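Long-range contact in imidazoleglycerol-phosphate dehydratase (Pyrococcus furiosus, PDB 5DNL), which catalyses the dehydration of imidazoleglycerol phosphate to imidazoleacetol phosphate, the sixth step of histidine biosynthesis: residues Asp28-Lys40 / Glu149-Thr163. Residues are numbered along the deposited sequence; the frame is centred on the assembly and turned at random.
With MN (manganese (II) ion), chain E; 5DL ([(2S)-2-hydroxy-3-(1H-1,2,4-triazol-1-yl)propyl]phosphonic acid), chain F.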
# COMPACT_ATOMS: atom_id res chain seq x y z
N ASP A 28 15.00 26.62 -37.93
CA ASP A 28 15.07 26.63 -39.40
C ASP A 28 14.65 25.28 -39.97
O ASP A 28 13.90 25.23 -40.94
CB ASP A 28 16.48 26.95 -39.92
CG ASP A 28 16.91 28.39 -39.70
OD1 ASP A 28 16.08 29.25 -39.37
OD2 ASP A 28 18.13 28.63 -39.88
N HIS A 29 15.12 24.20 -39.36
CA HIS A 29 14.77 22.83 -39.78
C HIS A 29 13.28 22.57 -39.57
O HIS A 29 12.62 22.05 -40.44
CB HIS A 29 15.64 21.81 -39.03
CG HIS A 29 15.39 20.39 -39.41
ND1 HIS A 29 15.23 19.98 -40.72
CD2 HIS A 29 15.34 19.27 -38.66
CE1 HIS A 29 15.03 18.67 -40.74
NE2 HIS A 29 15.13 18.22 -39.51
N MET A 30 12.75 22.94 -38.41
CA MET A 30 11.34 22.72 -38.12
C MET A 30 10.43 23.49 -39.07
O MET A 30 9.43 22.96 -39.53
CB MET A 30 11.02 23.10 -36.67
CG MET A 30 11.64 22.21 -35.60
SD MET A 30 11.36 20.44 -35.78
CE MET A 30 12.87 19.98 -36.62
N LEU A 31 10.80 24.74 -39.36
CA LEU A 31 10.02 25.56 -40.29
C LEU A 31 10.14 25.06 -41.72
O LEU A 31 9.19 25.17 -42.48
CB LEU A 31 10.40 27.03 -40.21
CG LEU A 31 10.10 27.73 -38.89
CD1 LEU A 31 10.77 29.09 -38.88
CD2 LEU A 31 8.59 27.86 -38.66
N THR A 32 11.30 24.54 -42.08
CA THR A 32 11.48 23.92 -43.41
C THR A 32 10.53 22.74 -43.55
O THR A 32 9.83 22.60 -44.56
CB THR A 32 12.94 23.53 -43.63
OG1 THR A 32 13.75 24.71 -43.61
CG2 THR A 32 13.14 22.82 -44.97
N ALA A 33 10.43 21.92 -42.50
CA ALA A 33 9.47 20.81 -42.47
C ALA A 33 8.04 21.34 -42.58
O ALA A 33 7.26 20.89 -43.40
CB ALA A 33 9.64 20.00 -41.19
N PHE A 34 7.70 22.33 -41.76
CA PHE A 34 6.36 22.88 -41.77
C PHE A 34 5.98 23.35 -43.18
O PHE A 34 4.91 23.00 -43.69
CB PHE A 34 6.24 24.05 -40.79
CG PHE A 34 4.92 24.73 -40.87
CD1 PHE A 34 3.83 24.18 -40.26
CD2 PHE A 34 4.74 25.87 -41.66
CE1 PHE A 34 2.58 24.77 -40.40
CE2 PHE A 34 3.51 26.47 -41.78
CZ PHE A 34 2.43 25.92 -41.14
N ALA A 35 6.84 24.13 -43.82
CA ALA A 35 6.51 24.69 -45.13
C ALA A 35 6.40 23.60 -46.18
O ALA A 35 5.53 23.66 -47.04
CB ALA A 35 7.54 25.72 -45.54
N PHE A 36 7.28 22.60 -46.10
CA PHE A 36 7.29 21.51 -47.09
C PHE A 36 5.97 20.74 -47.05
O PHE A 36 5.37 20.46 -48.09
CB PHE A 36 8.46 20.57 -46.83
CG PHE A 36 8.68 19.53 -47.91
CD1 PHE A 36 9.44 19.84 -49.03
CD2 PHE A 36 8.14 18.27 -47.78
CE1 PHE A 36 9.66 18.87 -49.99
CE2 PHE A 36 8.34 17.30 -48.74
CZ PHE A 36 9.11 17.61 -49.85
N TYR A 37 5.50 20.40 -45.85
CA TYR A 37 4.28 19.65 -45.70
C TYR A 37 3.01 20.49 -45.87
O TYR A 37 1.97 19.96 -46.26
CB TYR A 37 4.31 18.84 -44.39
CG TYR A 37 5.33 17.72 -44.51
CD1 TYR A 37 4.99 16.52 -45.12
CD2 TYR A 37 6.64 17.89 -44.13
CE1 TYR A 37 5.93 15.50 -45.30
CE2 TYR A 37 7.59 16.89 -44.31
CZ TYR A 37 7.23 15.70 -44.87
OH TYR A 37 8.19 14.71 -45.02
N LEU A 38 3.10 21.80 -45.63
CA LEU A 38 2.03 22.75 -46.01
C LEU A 38 1.85 22.80 -47.54
O LEU A 38 0.74 22.99 -48.04
CB LEU A 38 2.32 24.14 -45.47
CG LEU A 38 1.31 25.25 -45.78
CD1 LEU A 38 -0.01 24.97 -45.08
CD2 LEU A 38 1.85 26.59 -45.36
N GLY A 39 2.96 22.65 -48.24
CA GLY A 39 2.96 22.67 -49.70
C GLY A 39 3.10 24.06 -50.28
O GLY A 39 2.64 24.31 -51.38
N LYS A 40 3.75 24.95 -49.54
CA LYS A 40 3.93 26.34 -49.97
C LYS A 40 5.36 26.77 -49.76
O LYS A 40 6.00 26.40 -48.78
CB LYS A 40 2.95 27.25 -49.22
CG LYS A 40 1.53 27.06 -49.71
CD LYS A 40 0.53 28.02 -49.09
CE LYS A 40 -0.81 27.92 -49.82
NZ LYS A 40 -1.96 28.35 -48.98
N GLU A 149 9.80 17.10 -34.68
CA GLU A 149 9.71 17.22 -36.14
C GLU A 149 8.41 16.61 -36.66
O GLU A 149 7.81 17.17 -37.57
CB GLU A 149 10.93 16.62 -36.85
CG GLU A 149 10.99 16.96 -38.33
CD GLU A 149 12.24 16.50 -39.01
OE1 GLU A 149 13.23 16.11 -38.34
OE2 GLU A 149 12.18 16.47 -40.27
N ALA A 150 7.96 15.47 -36.12
CA ALA A 150 6.66 14.94 -36.52
C ALA A 150 5.53 15.94 -36.27
O ALA A 150 4.63 16.08 -37.08
CB ALA A 150 6.38 13.62 -35.83
N ALA A 151 5.59 16.65 -35.14
CA ALA A 151 4.61 17.70 -34.87
C ALA A 151 4.62 18.81 -35.92
O ALA A 151 3.57 19.25 -36.37
CB ALA A 151 4.84 18.28 -33.48
N PHE A 152 5.81 19.27 -36.31
CA PHE A 152 5.91 20.31 -37.35
C PHE A 152 5.45 19.81 -38.73
O PHE A 152 4.73 20.54 -39.44
CB PHE A 152 7.31 20.92 -37.43
CG PHE A 152 7.56 22.00 -36.43
CD1 PHE A 152 8.01 21.72 -35.15
CD2 PHE A 152 7.35 23.32 -36.77
CE1 PHE A 152 8.26 22.73 -34.23
CE2 PHE A 152 7.58 24.36 -35.86
CZ PHE A 152 8.05 24.06 -34.58
N LYS A 153 5.83 18.59 -39.09
CA LYS A 153 5.33 18.00 -40.35
C LYS A 153 3.80 17.93 -40.31
O LYS A 153 3.11 18.25 -41.29
CB LYS A 153 5.89 16.59 -40.56
CG LYS A 153 7.37 16.48 -40.85
CD LYS A 153 7.71 15.05 -41.24
CE LYS A 153 9.16 14.87 -41.68
NZ LYS A 153 9.33 13.51 -42.26
N GLY A 154 3.28 17.49 -39.17
CA GLY A 154 1.86 17.37 -38.97
C GLY A 154 1.11 18.68 -39.03
O GLY A 154 0.02 18.72 -39.58
N LEU A 155 1.65 19.71 -38.41
CA LEU A 155 1.06 21.05 -38.55
C LEU A 155 0.99 21.47 -40.01
O LEU A 155 -0.03 22.02 -40.44
CB LEU A 155 1.85 22.07 -37.73
CG LEU A 155 1.56 22.03 -36.23
CD1 LEU A 155 2.65 22.79 -35.50
CD2 LEU A 155 0.20 22.60 -35.90
N GLY A 156 2.06 21.22 -40.75
CA GLY A 156 2.05 21.57 -42.18
C GLY A 156 0.97 20.82 -42.92
O GLY A 156 0.17 21.44 -43.64
N MET A 157 0.91 19.50 -42.73
CA MET A 157 -0.11 18.68 -43.40
C MET A 157 -1.53 19.08 -43.01
O MET A 157 -2.40 19.14 -43.84
CB MET A 157 0.08 17.20 -43.08
CG MET A 157 1.32 16.56 -43.64
SD MET A 157 1.19 16.23 -45.40
CE MET A 157 -0.58 16.19 -45.55
N ALA A 158 -1.75 19.32 -41.72
CA ALA A 158 -3.08 19.66 -41.24
C ALA A 158 -3.55 20.99 -41.79
O ALA A 158 -4.71 21.13 -42.21
CB ALA A 158 -3.13 19.66 -39.72
N LEU A 159 -2.65 21.97 -41.79
CA LEU A 159 -2.97 23.29 -42.30
C LEU A 159 -3.09 23.29 -43.83
O LEU A 159 -3.86 24.08 -44.37
CB LEU A 159 -2.01 24.36 -41.80
CG LEU A 159 -2.27 24.79 -40.35
CD1 LEU A 159 -1.05 25.43 -39.74
CD2 LEU A 159 -3.48 25.72 -40.26
N ARG A 160 -2.39 22.39 -44.51
CA ARG A 160 -2.61 22.25 -45.97
C ARG A 160 -4.10 22.01 -46.23
O ARG A 160 -4.68 22.60 -47.15
CB ARG A 160 -1.78 21.10 -46.54
CG ARG A 160 -1.91 20.92 -48.06
CD ARG A 160 -1.42 19.56 -48.53
NE ARG A 160 -0.06 19.23 -48.15
CZ ARG A 160 0.53 18.04 -48.37
NH1 ARG A 160 -0.13 17.06 -48.99
NH2 ARG A 160 1.78 17.82 -47.96
N VAL A 161 -4.72 21.16 -45.44
CA VAL A 161 -6.13 20.81 -45.59
C VAL A 161 -7.03 21.96 -45.13
O VAL A 161 -7.99 22.36 -45.81
CB VAL A 161 -6.48 19.54 -44.80
CG1 VAL A 161 -7.96 19.20 -44.87
CG2 VAL A 161 -5.65 18.35 -45.27
N ALA A 162 -6.75 22.50 -43.95
CA ALA A 162 -7.62 23.49 -43.32
C ALA A 162 -7.68 24.84 -44.03
O ALA A 162 -8.69 25.55 -43.89
CB ALA A 162 -7.21 23.71 -41.86
N THR A 163 -6.62 25.20 -44.76
CA THR A 163 -6.51 26.52 -45.38
C THR A 163 -6.99 26.51 -46.84
O THR A 163 -6.97 27.55 -47.49
CB THR A 163 -5.06 27.06 -45.33
OG1 THR A 163 -4.19 26.17 -46.03
CG2 THR A 163 -4.59 27.22 -43.89
MN MN E . 15.32 16.13 -38.80
N1 5DL F . 15.36 13.92 -38.43
C3 5DL F . 15.06 11.75 -38.92
N2 5DL F . 14.78 13.01 -39.27
C8 5DL F . 13.65 14.40 -42.66
C7 5DL F . 14.62 14.15 -41.50
C6 5DL F . 13.94 13.35 -40.41
C5 5DL F . 16.01 13.15 -37.56
O10 5DL F . 14.05 11.95 -43.67
P9 5DL F . 12.95 12.92 -43.44
O11 5DL F . 12.28 13.40 -44.71
O12 5DL F . 11.88 12.34 -42.53
O13 5DL F . 15.10 15.39 -40.95
N4 5DL F . 15.86 11.83 -37.81
O HOH W 1 -1.93 27.93 -46.34
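His-29 and Glu-149 meet at a manganese ion, which NE2 of His-29 binds at 2.2 Å and OE1 of Glu-149 at 2.1 Å. Imidazole and carboxylate planes stand 76° apart, and both side chains come off the first turns of the two segments with CG anti to the backbone N. His-145 of the same chain and His-53 of a neighbouring subunit complete the metal's shell, together with N1 and O13 of the inhibitor.

Next to His-29, Met-30 lays its CB almost exactly over the centre of the Phe-152 ring, 3.4 Å from the centroid. The thioether then bends back, bringing SD obliquely to the same ring, a Met-aromatic contact. Phe-34 is a knob in the hole formed by Phe-152, Leu-155, Gly-156 and Leu-159, with CD1 of Leu-159 at its ring edge.

On the other flank, the extended Lys-153 chain runs obliquely across one face of Tyr-37, with CD2 of Phe-36 over the opposite face, toward the rim; SD of Met-157 lies at the ring edge. NZ of Lys-153 gives only a weak bond to Tyr-37 OH. The same Lys-153 NZ makes a firmer one, 2.8 Å, to O12 of the inhibitor's phosphonate, so the aromatic ring lines the path of the lysine to its anion.

The helices draw closest at Gly-156, where CA of Leu-38 is 3.3 Å from Gly-156 O; CA of Gly-156 in turn makes a CA-H...O contact with Phe-34 O. Beyond it, Arg-160 grips Tyr-37 O side-on, NH2 at 2.7 Å and NE at 2.9 Å, both from one face of the carbonyl plane. One water joins Lys-40 NZ to Thr-163 OG1.

Helices 25-38 and 144-162 of the dehydratase fold thus pack at 30°, carrying at one end a manganese site shared between subunits and the lysine that holds the inhibitor's phosphonate.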